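Local coordinates for arabinan endo-1,5-alpha-l-arabinosidase A (Cellvibrio cellulosa, PDB 1GYH), which hydrolyses the alpha-1,5-arabinofuranosyl bonds of linear arabinan from plant cell walls, releasing almost exclusively arabinotriose, at residues A[3-8]-A[19-24]; A[276-281]-A[288-293]. All blocks are in the same frame, centred on the assembly; numbering follows the deposited sequence.

Interaction 1: residues A[3-8]-A[19-24]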
# COMPACT_ATOMS: atom_id res chain seq x y z
N LYS A 3 -4.98 -14.52 19.74
CA LYS A 3 -5.01 -13.04 19.56
C LYS A 3 -5.20 -12.67 18.08
O LYS A 3 -4.80 -13.44 17.24
CB LYS A 3 -3.67 -12.42 20.00
CG LYS A 3 -3.57 -12.17 21.48
CD LYS A 3 -2.23 -11.43 21.80
CE LYS A 3 -1.50 -12.00 23.01
NZ LYS A 3 -0.63 -10.99 23.71
N GLN A 4 -5.73 -11.48 17.78
CA GLN A 4 -5.78 -11.00 16.39
C GLN A 4 -4.38 -10.72 15.86
O GLN A 4 -3.45 -10.38 16.65
CB GLN A 4 -6.65 -9.75 16.26
CG GLN A 4 -8.09 -10.05 16.53
CD GLN A 4 -9.05 -8.91 16.31
OE1 GLN A 4 -9.01 -8.17 15.28
NE2 GLN A 4 -9.97 -8.78 17.26
N VAL A 5 -4.19 -10.87 14.55
CA VAL A 5 -2.92 -10.53 13.99
C VAL A 5 -2.68 -9.02 13.79
O VAL A 5 -3.51 -8.27 13.23
CB VAL A 5 -2.41 -11.47 12.83
CG1 VAL A 5 -3.35 -12.54 12.37
CG2 VAL A 5 -1.73 -10.76 11.76
N ASP A 6 -1.55 -8.57 14.33
CA ASP A 6 -1.15 -7.16 14.19
C ASP A 6 -0.26 -6.94 12.98
O ASP A 6 0.81 -7.56 12.84
CB ASP A 6 -0.49 -6.61 15.47
CG ASP A 6 0.76 -7.38 15.87
OD1 ASP A 6 0.68 -8.59 16.11
OD2 ASP A 6 1.87 -6.84 15.97
N VAL A 7 -0.76 -6.07 12.09
CA VAL A 7 -0.11 -5.68 10.84
C VAL A 7 -0.27 -4.19 10.61
O VAL A 7 -1.16 -3.54 11.18
CB VAL A 7 -0.72 -6.43 9.60
CG1 VAL A 7 -0.66 -7.89 9.81
CG2 VAL A 7 -2.18 -5.96 9.26
N HIS A 8 0.58 -3.65 9.75
CA HIS A 8 0.50 -2.25 9.31
C HIS A 8 0.77 -2.26 7.81
O HIS A 8 1.77 -2.85 7.34
CB HIS A 8 1.58 -1.40 10.05
CG HIS A 8 1.19 0.03 10.31
ND1 HIS A 8 1.69 1.08 9.56
CD2 HIS A 8 0.39 0.59 11.26
CE1 HIS A 8 1.19 2.22 10.03
NE2 HIS A 8 0.41 1.95 11.07
N TRP A 19 -2.67 -18.65 1.00
CA TRP A 19 -2.70 -17.20 1.09
C TRP A 19 -1.47 -16.66 1.85
O TRP A 19 -1.02 -17.27 2.85
CB TRP A 19 -3.97 -16.75 1.82
CG TRP A 19 -5.26 -17.21 1.21
CD1 TRP A 19 -6.03 -18.30 1.58
CD2 TRP A 19 -5.97 -16.57 0.15
NE1 TRP A 19 -7.15 -18.37 0.79
CE2 TRP A 19 -7.15 -17.31 -0.07
CE3 TRP A 19 -5.73 -15.43 -0.61
CZ2 TRP A 19 -8.06 -16.98 -1.06
CZ3 TRP A 19 -6.65 -15.08 -1.58
CH2 TRP A 19 -7.80 -15.86 -1.80
N TYR A 20 -0.94 -15.52 1.39
CA TYR A 20 0.23 -14.89 2.01
C TYR A 20 -0.08 -13.45 2.29
O TYR A 20 -0.76 -12.76 1.47
CB TYR A 20 1.49 -15.01 1.14
CG TYR A 20 1.99 -16.42 1.08
CD1 TYR A 20 1.47 -17.31 0.14
CD2 TYR A 20 2.94 -16.90 1.99
CE1 TYR A 20 1.91 -18.60 0.11
CE2 TYR A 20 3.37 -18.21 1.96
CZ TYR A 20 2.86 -19.06 1.02
OH TYR A 20 3.26 -20.36 0.97
N LEU A 21 0.40 -12.99 3.45
CA LEU A 21 0.14 -11.65 3.94
C LEU A 21 1.50 -10.97 4.27
O LEU A 21 2.39 -11.58 4.89
CB LEU A 21 -0.72 -11.72 5.18
CG LEU A 21 -0.87 -10.49 6.11
CD1 LEU A 21 -1.71 -9.36 5.48
CD2 LEU A 21 -1.50 -10.92 7.43
N PHE A 22 1.66 -9.75 3.80
CA PHE A 22 2.90 -8.98 3.92
C PHE A 22 2.59 -7.71 4.68
O PHE A 22 1.65 -6.98 4.37
CB PHE A 22 3.51 -8.64 2.56
CG PHE A 22 3.75 -9.81 1.67
CD1 PHE A 22 2.68 -10.49 1.07
CD2 PHE A 22 5.05 -10.27 1.44
CE1 PHE A 22 2.92 -11.57 0.22
CE2 PHE A 22 5.29 -11.40 0.62
CZ PHE A 22 4.21 -12.05 0.01
N SER A 23 3.46 -7.38 5.66
CA SER A 23 3.28 -6.22 6.51
C SER A 23 4.59 -5.42 6.64
O SER A 23 5.71 -5.98 6.57
CB SER A 23 2.81 -6.68 7.91
OG SER A 23 2.74 -5.60 8.85
N THR A 24 4.44 -4.12 6.82
CA THR A 24 5.50 -3.29 7.41
C THR A 24 6.10 -4.00 8.62
O THR A 24 5.39 -4.58 9.43
CB THR A 24 4.91 -1.93 7.81
OG1 THR A 24 4.61 -1.18 6.62
CG2 THR A 24 5.93 -1.06 8.64
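At the seam of the five-bladed beta-propeller, the N-terminal segment 3-8 runs down to the active site and meets the end of strand 18-23 in the first blade. Ser23 is the main polar link. Its OG lies anti to the backbone N (chi1 174°), and this turns the hydroxyl across to the incoming chain, where His8 N donates to Ser23 OG in a nearly straight bond of 3.0 Å (171° at the hydrogen). One residue on, Thr24 N gives a hydrogen bond of 3.0 Å to His8 O, approaching nearly along the C=O axis. Segment 3-8 backs at the same time onto strand 286-296, with Val5 and Leu289 joined through their backbones, so it bridges the first and last blades of the propeller. Behind the polar pair the contact is apolar. Val7 CG1 and Leu21 CD2 meet tip to tip at 3.9 Å, and Val5 CG2 touches the same Leu21 CD2 at 4.3 Å. Val7 CB also lies 3.6 Å from Ser23 OG. The hydroxyl of Thr24 turns to Asp9, the probable proton acceptor, and to Ala66 N, while the His8 ring leads away to hydrogen-bond Tyr279. Asp6, on the far side of the segment, probably binds substrate.

Interaction 2: residues A[276-281]-A[288-293]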
# COMPACT_ATOMS: atom_id res chain seq x y z
N LEU A 276 -7.03 -3.89 5.00
CA LEU A 276 -6.53 -2.68 5.67
C LEU A 276 -6.09 -2.95 7.12
O LEU A 276 -6.31 -4.05 7.66
CB LEU A 276 -7.60 -1.58 5.66
CG LEU A 276 -8.97 -1.81 6.30
CD1 LEU A 276 -8.87 -1.78 7.82
CD2 LEU A 276 -9.92 -0.72 5.90
N HIS A 277 -5.46 -1.95 7.75
CA HIS A 277 -5.25 -2.02 9.20
C HIS A 277 -6.11 -1.01 9.91
O HIS A 277 -6.48 0.02 9.34
CB HIS A 277 -3.76 -1.89 9.60
CG HIS A 277 -3.19 -0.51 9.44
ND1 HIS A 277 -2.27 -0.20 8.46
CD2 HIS A 277 -3.38 0.63 10.16
CE1 HIS A 277 -1.91 1.07 8.58
NE2 HIS A 277 -2.58 1.60 9.58
N ALA A 278 -6.44 -1.33 11.15
CA ALA A 278 -7.28 -0.50 11.98
C ALA A 278 -6.83 -0.55 13.43
O ALA A 278 -6.57 -1.62 13.96
CB ALA A 278 -8.77 -0.94 11.83
N TYR A 279 -6.80 0.63 14.09
CA TYR A 279 -6.26 0.71 15.46
C TYR A 279 -7.32 0.44 16.54
O TYR A 279 -8.28 1.20 16.69
CB TYR A 279 -5.60 2.11 15.67
CG TYR A 279 -4.53 2.49 14.63
CD1 TYR A 279 -3.22 1.95 14.68
CD2 TYR A 279 -4.79 3.39 13.62
CE1 TYR A 279 -2.25 2.29 13.71
CE2 TYR A 279 -3.81 3.74 12.65
CZ TYR A 279 -2.53 3.20 12.71
OH TYR A 279 -1.53 3.56 11.73
N GLU A 280 -7.13 -0.61 17.33
CA GLU A 280 -8.15 -1.09 18.25
C GLU A 280 -8.06 -0.36 19.56
O GLU A 280 -7.14 -0.62 20.35
CB GLU A 280 -7.98 -2.60 18.52
CG GLU A 280 -9.17 -3.22 19.22
CD GLU A 280 -9.10 -4.74 19.34
OE1 GLU A 280 -8.09 -5.37 18.97
OE2 GLU A 280 -10.10 -5.32 19.84
N ALA A 281 -9.07 0.48 19.84
CA ALA A 281 -9.06 1.29 21.04
C ALA A 281 -9.01 0.48 22.32
O ALA A 281 -8.39 0.90 23.28
CB ALA A 281 -10.23 2.24 21.06
N LYS A 288 -4.73 -3.88 13.87
CA LYS A 288 -5.09 -5.24 13.53
C LYS A 288 -5.43 -5.31 12.02
O LYS A 288 -5.93 -4.34 11.43
CB LYS A 288 -6.31 -5.67 14.34
CG LYS A 288 -6.19 -5.60 15.85
CD LYS A 288 -5.00 -6.34 16.41
CE LYS A 288 -5.03 -6.43 17.96
NZ LYS A 288 -5.43 -5.20 18.59
N LEU A 289 -5.16 -6.48 11.44
CA LEU A 289 -5.64 -6.83 10.10
C LEU A 289 -7.17 -6.84 10.04
O LEU A 289 -7.85 -7.40 10.92
CB LEU A 289 -5.15 -8.22 9.72
CG LEU A 289 -5.68 -8.71 8.35
CD1 LEU A 289 -5.12 -7.89 7.23
CD2 LEU A 289 -5.32 -10.14 8.18
N LYS A 290 -7.71 -6.25 8.97
CA LYS A 290 -9.15 -6.34 8.69
C LYS A 290 -9.35 -6.60 7.17
O LYS A 290 -8.71 -5.96 6.34
CB LYS A 290 -9.93 -5.11 9.17
CG LYS A 290 -10.00 -4.90 10.62
CD LYS A 290 -10.71 -6.00 11.44
CE LYS A 290 -10.41 -5.88 12.92
NZ LYS A 290 -11.14 -6.85 13.80
N ILE A 291 -10.16 -7.61 6.85
CA ILE A 291 -10.60 -7.90 5.47
C ILE A 291 -12.13 -7.74 5.44
O ILE A 291 -12.84 -8.32 6.28
CB ILE A 291 -10.22 -9.35 5.07
CG1 ILE A 291 -8.72 -9.57 5.23
CG2 ILE A 291 -10.71 -9.64 3.63
CD1 ILE A 291 -8.23 -10.92 4.87
N LEU A 292 -12.61 -6.88 4.55
CA LEU A 292 -14.03 -6.54 4.42
C LEU A 292 -14.52 -6.89 3.03
O LEU A 292 -13.75 -6.81 2.05
CB LEU A 292 -14.28 -5.04 4.63
CG LEU A 292 -13.97 -4.45 6.04
CD1 LEU A 292 -12.56 -4.16 6.08
CD2 LEU A 292 -14.75 -3.14 6.28
N ASN A 293 -15.79 -7.28 2.93
CA ASN A 293 -16.41 -7.51 1.60
C ASN A 293 -16.67 -6.18 0.92
O ASN A 293 -17.23 -5.26 1.50
CB ASN A 293 -17.70 -8.36 1.74
CG ASN A 293 -17.43 -9.73 2.35
OD1 ASN A 293 -16.77 -10.58 1.74
ND2 ASN A 293 -17.90 -9.94 3.61
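Strands 276-280 and 288-293 pair antiparallel, with axes 4.8 Å apart at their closest. Leu276 and Lys290 form a hydrogen-bonded pair: Leu276 N donates to Lys290 O at 3.0 Å, and Lys290 N returns a bond of 2.9 Å to Leu276 O. Ala278 and Lys288 are joined likewise, Lys288 N reaching Ala278 O at 2.9 Å from above the carbonyl plane. Between them lies the non-hydrogen-bonded pair His277 and Leu289, where His277 CA approaches Lys288 O at 3.3 Å in a CA-H...O contact.

The side chain of Lys288 can be followed outward. CB stands beside Ala278 O; CG, anti to the carbonyl carbon, comes near Glu280 OE1; a bend at chi2 (-54°) carries CD and CE past the same oxygen. A second bend at chi4 swings NZ back over Glu280 CB and onto Glu280 OE1, a salt bridge of 2.7 Å that uses the anti lone pair of the carboxylate. Asp283 and Leu286 O take the ammonium as well, so two acids probably stabilise its charge. The extended Glu280 chain crosses the lysine obliquely.

Leu276 CD1 packs on Lys290 CB at 3.7 Å, on the same face as Ala278, while Lys290 NZ goes on to Tyr312 O, Leu309 O and Gln4. On the other face His277 ND1 accepts a hydrogen bond from the backbone N of Asp9, placing the ring beside the probable proton acceptor. Twisted antiparallel hairpins of this kind build the blades of a beta-propeller; here the pair forms the two middle strands of a four-stranded blade.

Overall arrangement
Interaction 1 comes first along the chain and closes before interaction 2 opens, yet their centres lie only about 10 Å apart, on the same side of the chain's centre. Interaction 1 reaches strand 18-23 of one sheet, whereas interaction 2 is the hairpin of strands 271-280 and 286-296 in another. Segment 3-8 lies between the two sheets and touches both. The two contacts meet where the ring of His8 stacks with that of His277 and Val7 O packs against His277 CB. This junction lies next to Asp9, so residues from both ends of the sequence come together at the probable catalytic base.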